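Local coordinates for MmcQ/YjbR family DNA-binding protein (Pseudomonas syringae pv. tomato, PDB 3H9X) that probably binds DNA through a double-wing motif, although its cellular role remains uncharacterised, at residues P26-F31 and L42-P47; D60-K65 and V94-P99. All blocks are in the same frame, centred on the assembly; numbering follows the deposited sequence.

Contact 1: P26-F31 and L42-P47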
loop_
_atom_site.group_PDB
_atom_site.type_symbol
_atom_site.label_atom_id
_atom_site.label_comp_id
_atom_site.label_asym_id
_atom_site.label_seq_id
_atom_site.Cartn_x
_atom_site.Cartn_y
_atom_site.Cartn_z
ATOM N N PRO A 26 -11.267 -6.098 -10.018
ATOM C CA PRO A 26 -10.180 -6.967 -10.469
ATOM C C PRO A 26 -8.795 -6.423 -10.141
ATOM O O PRO A 26 -7.847 -7.184 -9.998
ATOM C CB PRO A 26 -10.409 -7.044 -11.975
ATOM C CG PRO A 26 -11.876 -6.853 -12.099
ATOM C CD PRO A 26 -12.117 -5.715 -11.158
ATOM N N ASP A 27 -8.688 -5.105 -10.030
ATOM C CA ASP A 27 -7.415 -4.457 -9.743
ATOM C C ASP A 27 -6.953 -4.529 -8.322
ATOM O O ASP A 27 -5.765 -4.730 -8.059
ATOM C CB ASP A 27 -7.463 -2.998 -10.127
ATOM C CG ASP A 27 -7.378 -2.817 -11.589
ATOM O OD1 ASP A 27 -7.420 -1.655 -12.034
ATOM O OD2 ASP A 27 -7.259 -3.851 -12.295
ATOM N N TYR A 28 -7.879 -4.317 -7.399
ATOM C CA TYR A 28 -7.531 -4.372 -5.994
ATOM C C TYR A 28 -6.866 -5.718 -5.729
ATOM O O TYR A 28 -7.414 -6.758 -6.067
ATOM C CB TYR A 28 -8.788 -4.208 -5.138
ATOM C CG TYR A 28 -9.466 -2.864 -5.285
ATOM C CD1 TYR A 28 -10.374 -2.414 -4.333
ATOM C CD2 TYR A 28 -9.179 -2.029 -6.359
ATOM C CE1 TYR A 28 -10.975 -1.157 -4.447
ATOM C CE2 TYR A 28 -9.772 -0.777 -6.482
ATOM C CZ TYR A 28 -10.664 -0.344 -5.527
ATOM O OH TYR A 28 -11.220 0.909 -5.652
ATOM N N ALA A 29 -5.673 -5.691 -5.143
ATOM C CA ALA A 29 -4.936 -6.910 -4.843
ATOM C C ALA A 29 -4.340 -6.823 -3.451
ATOM O O ALA A 29 -3.771 -5.802 -3.087
ATOM C CB ALA A 29 -3.832 -7.109 -5.856
ATOM N N VAL A 30 -4.477 -7.888 -2.663
ATOM C CA VAL A 30 -3.912 -7.894 -1.314
ATOM C C VAL A 30 -2.711 -8.831 -1.235
ATOM O O VAL A 30 -2.585 -9.763 -2.024
ATOM C CB VAL A 30 -4.973 -8.290 -0.210
ATOM C CG1 VAL A 30 -6.208 -7.424 -0.329
ATOM C CG2 VAL A 30 -5.331 -9.746 -0.299
ATOM N N PHE A 31 -1.813 -8.552 -0.300
ATOM C CA PHE A 31 -0.631 -9.376 -0.112
ATOM C C PHE A 31 -0.606 -9.811 1.339
ATOM O O PHE A 31 -0.545 -8.973 2.239
ATOM C CB PHE A 31 0.639 -8.593 -0.445
ATOM C CG PHE A 31 0.737 -8.201 -1.887
ATOM C CD1 PHE A 31 -0.144 -7.270 -2.426
ATOM C CD2 PHE A 31 1.686 -8.786 -2.720
ATOM C CE1 PHE A 31 -0.087 -6.930 -3.770
ATOM C CE2 PHE A 31 1.755 -8.454 -4.069
ATOM C CZ PHE A 31 0.866 -7.522 -4.594
ATOM N N LEU A 42 -1.974 -3.618 0.496
ATOM C CA LEU A 42 -3.231 -3.504 -0.249
ATOM C C LEU A 42 -3.016 -2.615 -1.479
ATOM O O LEU A 42 -2.864 -1.394 -1.367
ATOM C CB LEU A 42 -4.311 -2.864 0.624
ATOM C CG LEU A 42 -5.783 -3.286 0.501
ATOM C CD1 LEU A 42 -6.630 -2.162 1.076
ATOM C CD2 LEU A 42 -6.191 -3.561 -0.931
ATOM N N LEU A 43 -3.014 -3.237 -2.649
ATOM C CA LEU A 43 -2.822 -2.532 -3.901
ATOM C C LEU A 43 -4.190 -2.181 -4.454
ATOM O O LEU A 43 -5.054 -3.044 -4.539
ATOM C CB LEU A 43 -2.088 -3.438 -4.887
ATOM C CG LEU A 43 -1.880 -2.917 -6.297
ATOM C CD1 LEU A 43 -0.944 -1.755 -6.246
ATOM C CD2 LEU A 43 -1.342 -4.017 -7.176
HETATM N N MSE A 44 -4.388 -0.916 -4.819
HETATM C CA MSE A 44 -5.661 -0.468 -5.375
HETATM C C MSE A 44 -5.507 0.611 -6.417
HETATM O O MSE A 44 -4.571 1.396 -6.385
HETATM C CB MSE A 44 -6.558 0.106 -4.291
HETATM C CG MSE A 44 -6.975 -0.850 -3.209
HETATM SE SE MSE A 44 -8.008 0.095 -1.836
HETATM C CE MSE A 44 -6.544 0.776 -0.779
ATOM N N ASP A 45 -6.468 0.649 -7.326
ATOM C CA ASP A 45 -6.534 1.651 -8.374
ATOM C C ASP A 45 -7.757 2.482 -7.998
ATOM O O ASP A 45 -8.879 1.998 -8.115
ATOM C CB ASP A 45 -6.768 0.979 -9.718
ATOM C CG ASP A 45 -7.042 1.972 -10.820
ATOM O OD1 ASP A 45 -6.133 2.783 -11.117
ATOM O OD2 ASP A 45 -8.159 1.937 -11.388
ATOM N N ILE A 46 -7.552 3.718 -7.552
ATOM C CA ILE A 46 -8.678 4.551 -7.123
ATOM C C ILE A 46 -8.735 5.951 -7.722
ATOM O O ILE A 46 -7.756 6.437 -8.296
ATOM C CB ILE A 46 -8.689 4.731 -5.581
ATOM C CG1 ILE A 46 -7.409 5.448 -5.138
ATOM C CG2 ILE A 46 -8.811 3.381 -4.902
ATOM C CD1 ILE A 46 -7.417 5.927 -3.704
ATOM N N PRO A 47 -9.900 6.616 -7.604
ATOM C CA PRO A 47 -10.069 7.972 -8.129
ATOM C C PRO A 47 -9.204 8.925 -7.287
ATOM O O PRO A 47 -9.300 8.935 -6.065
ATOM C CB PRO A 47 -11.563 8.229 -7.935
ATOM C CG PRO A 47 -12.159 6.865 -8.047
ATOM C CD PRO A 47 -11.210 6.048 -7.222
#
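Tyr28 lays one face of its ring against the side chain of Met44, a selenomethionine in this crystal. CG of Met44 stands over the middle of the ring as a CH-pi contact, 3.9 Å from the centroid of the Tyr28 ring and 13° off its normal. The SE atom of Met44 follows over the same ring, nearer the CE1 side, as a Met-aromatic contact. The first torsion sets CG of Tyr28 beside its backbone N, anti to the carbonyl carbon (chi1 -64°). Asp45 O meets the rim near the ring plane, 3.3 Å from Tyr28 CE2, and CG2 of Ile46 comes up to the hydroxyl, the two side chains crossing at about a right angle.

Next along, the backbones pair as an antiparallel hairpin. Ala29 and Leu43 form a hydrogen-bonded pair, with Ala29 N to Leu43 O at 2.8 Å and Leu43 N to Ala29 O at 2.7 Å. Their CB atoms share one sheet face, where CE1 of Phe31 approaches Leu43 CB, which lies at the edge of the Phe31 ring. On the opposite face CG1 of Val30 meets CD2 of Leu42 at 3.9 Å.

At the end away from the hairpin's connecting loop, Asp27 and Asp45 run side by side with their carboxylate planes turned 74° apart, Asp27 OD1 lying 3.7 Å from Asp45 OD2. Asp45 also has Asp60 close by, and the salt bridge from Arg58 to Asp45 OD2 would probably offset part of the repulsion. The hairpin is thus mostly apolar and backbone-paired, with its acidic pair at the partly exposed end.

Contact 2: D60-K65 and V94-P99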
loop_
_atom_site.group_PDB
_atom_site.type_symbol
_atom_site.label_atom_id
_atom_site.label_comp_id
_atom_site.label_asym_id
_atom_site.label_seq_id
_atom_site.Cartn_x
_atom_site.Cartn_y
_atom_site.Cartn_z
ATOM N N ASP A 60 -2.787 4.803 -8.600
ATOM C CA ASP A 60 -2.532 3.476 -8.055
ATOM C C ASP A 60 -1.820 3.684 -6.736
ATOM O O ASP A 60 -0.778 4.333 -6.690
ATOM C CB ASP A 60 -1.663 2.637 -8.993
ATOM C CG ASP A 60 -2.487 1.778 -9.938
ATOM O OD1 ASP A 60 -3.691 2.084 -10.119
ATOM O OD2 ASP A 60 -1.922 0.805 -10.500
ATOM N N VAL A 61 -2.388 3.129 -5.668
ATOM C CA VAL A 61 -1.835 3.280 -4.324
ATOM C C VAL A 61 -1.695 1.933 -3.609
ATOM O O VAL A 61 -2.340 0.961 -3.978
ATOM C CB VAL A 61 -2.745 4.252 -3.469
ATOM C CG1 VAL A 61 -3.030 5.512 -4.262
ATOM C CG2 VAL A 61 -4.074 3.574 -3.091
ATOM N N ILE A 62 -0.821 1.876 -2.609
ATOM C CA ILE A 62 -0.670 0.664 -1.821
ATOM C C ILE A 62 -0.829 1.061 -0.368
ATOM O O ILE A 62 -0.357 2.119 0.061
ATOM C CB ILE A 62 0.697 -0.012 -1.958
ATOM C CG1 ILE A 62 1.799 1.007 -1.730
ATOM C CG2 ILE A 62 0.788 -0.729 -3.290
ATOM C CD1 ILE A 62 3.153 0.408 -1.556
ATOM N N ASP A 63 -1.518 0.211 0.386
ATOM C CA ASP A 63 -1.732 0.445 1.801
ATOM C C ASP A 63 -0.797 -0.464 2.554
ATOM O O ASP A 63 -0.699 -1.657 2.260
ATOM C CB ASP A 63 -3.180 0.171 2.162
ATOM C CG ASP A 63 -4.050 1.392 1.963
ATOM O OD1 ASP A 63 -3.770 2.196 1.042
ATOM O OD2 ASP A 63 -5.026 1.553 2.713
ATOM N N LEU A 64 -0.105 0.130 3.519
ATOM C CA LEU A 64 0.880 -0.558 4.339
ATOM C C LEU A 64 0.598 -0.323 5.812
ATOM O O LEU A 64 0.073 0.717 6.183
ATOM C CB LEU A 64 2.281 -0.044 3.976
ATOM C CG LEU A 64 3.096 -0.773 2.895
ATOM C CD1 LEU A 64 2.220 -1.231 1.749
ATOM C CD2 LEU A 64 4.200 0.148 2.400
ATOM N N LYS A 65 0.940 -1.285 6.658
ATOM C CA LYS A 65 0.698 -1.140 8.094
ATOM C C LYS A 65 1.923 -0.554 8.774
ATOM O O LYS A 65 3.052 -0.926 8.475
ATOM C CB LYS A 65 0.367 -2.500 8.702
ATOM C CG LYS A 65 -0.169 -2.477 10.124
ATOM C CD LYS A 65 -0.384 -3.916 10.604
ATOM C CE LYS A 65 -1.737 -4.115 11.280
ATOM N NZ LYS A 65 -1.966 -3.187 12.423
ATOM N N VAL A 94 0.257 4.799 0.395
ATOM C CA VAL A 94 1.362 5.379 -0.364
ATOM C C VAL A 94 0.982 5.453 -1.833
ATOM O O VAL A 94 0.525 4.484 -2.435
ATOM C CB VAL A 94 2.690 4.571 -0.205
ATOM C CG1 VAL A 94 3.814 5.261 -0.969
ATOM C CG2 VAL A 94 3.068 4.469 1.264
ATOM N N LEU A 95 1.176 6.629 -2.405
ATOM C CA LEU A 95 0.841 6.846 -3.795
ATOM C C LEU A 95 1.946 6.339 -4.735
ATOM O O LEU A 95 3.090 6.793 -4.646
ATOM C CB LEU A 95 0.569 8.334 -3.995
ATOM C CG LEU A 95 0.128 8.835 -5.359
ATOM C CD1 LEU A 95 1.344 9.127 -6.202
ATOM C CD2 LEU A 95 -0.802 7.814 -6.013
ATOM N N LEU A 96 1.597 5.377 -5.602
ATOM C CA LEU A 96 2.536 4.807 -6.574
ATOM C C LEU A 96 2.640 5.741 -7.765
ATOM O O LEU A 96 1.683 6.433 -8.095
ATOM C CB LEU A 96 2.080 3.429 -7.070
ATOM C CG LEU A 96 2.060 2.260 -6.090
ATOM C CD1 LEU A 96 1.747 0.963 -6.826
ATOM C CD2 LEU A 96 3.397 2.165 -5.411
ATOM N N ASN A 97 3.795 5.723 -8.424
ATOM C CA ASN A 97 4.074 6.599 -9.560
ATOM C C ASN A 97 4.054 7.981 -8.929
ATOM O O ASN A 97 3.640 8.962 -9.555
ATOM C CB ASN A 97 2.999 6.502 -10.661
ATOM C CG ASN A 97 2.833 5.092 -11.212
ATOM O OD1 ASN A 97 2.063 4.285 -10.682
ATOM N ND2 ASN A 97 3.561 4.787 -12.281
ATOM N N GLY A 98 4.503 8.032 -7.674
ATOM C CA GLY A 98 4.533 9.274 -6.920
ATOM C C GLY A 98 5.910 9.709 -6.446
ATOM O O GLY A 98 6.913 9.088 -6.784
ATOM N N PRO A 99 5.987 10.789 -5.650
ATOM C CA PRO A 99 7.239 11.338 -5.111
ATOM C C PRO A 99 8.009 10.487 -4.104
ATOM O O PRO A 99 9.163 10.788 -3.783
ATOM C CB PRO A 99 6.789 12.652 -4.483
ATOM C CG PRO A 99 5.407 12.329 -4.005
ATOM C CD PRO A 99 4.847 11.625 -5.226
#
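Antiparallel pairing between two strands of the five-stranded sheet, 58-65 and 91-95, makes this contact, and it runs on to Leu96 and Asn97. Ile62 and Val94 are a hydrogen-bonded pair: Ile62 N to Val94 O spans 2.9 Å and Val94 N to Ile62 O 2.8 Å. One step on, Val61 faces Leu95 as a non-hydrogen-bonded pair, and a third bond, from Leu96 N to Asp60 O at 2.8 Å, is more bent, with an N-H...O angle of 144°.

The side chains sort onto the two faces. Ile62 and Val94 lie side by side and point the same way, CG1 of Ile62 4.0 Å from CB of Val94. Leu96 comes across Ile62 at about a right angle, its CD1 meeting CG2 of Ile62 at 4.0 Å. On the other face Val61 and Leu95 also cross at about a right angle, CG1 of Val61 touching CD2 of Leu95 at 3.7 Å. The same CD2 methyl of Leu95 also comes up to Asp60 O, at 3.5 Å. That carbonyl oxygen therefore takes one N-H and is flanked by the leucine carbons of both Leu95 and Leu96.

Helix 102-115 packs on the Ile62 side through Ile109, and Leu43 of strand 39-47 touches both Ile62 and Leu96. The carboxylate of Asp60 turns to Arg3 of helix 3-13 in a salt bridge, while beyond the pairing Asn97 joins Met1 through a backbone bond.

Both contacts are antiparallel pairings in one sheet, in series along the chain. Strands 39-47 and 58-65 are neighbours, so contact 1 ties an outermost strand to the sheet and contact 2 carries on from its middle. The seam joins them: Leu42 O probably accepts a hydrogen bond from Asp63 N, and CD1 of Leu43 packs on CG2 of Ile62. Contact 1 is largely buried and leans on an aromatic ring; contact 2 is aliphatic and only partly buried, running out to a solvent-facing turn. Between the two contacts the carboxylates of Asp45 and Asp60 come close together, two like charges at the seam.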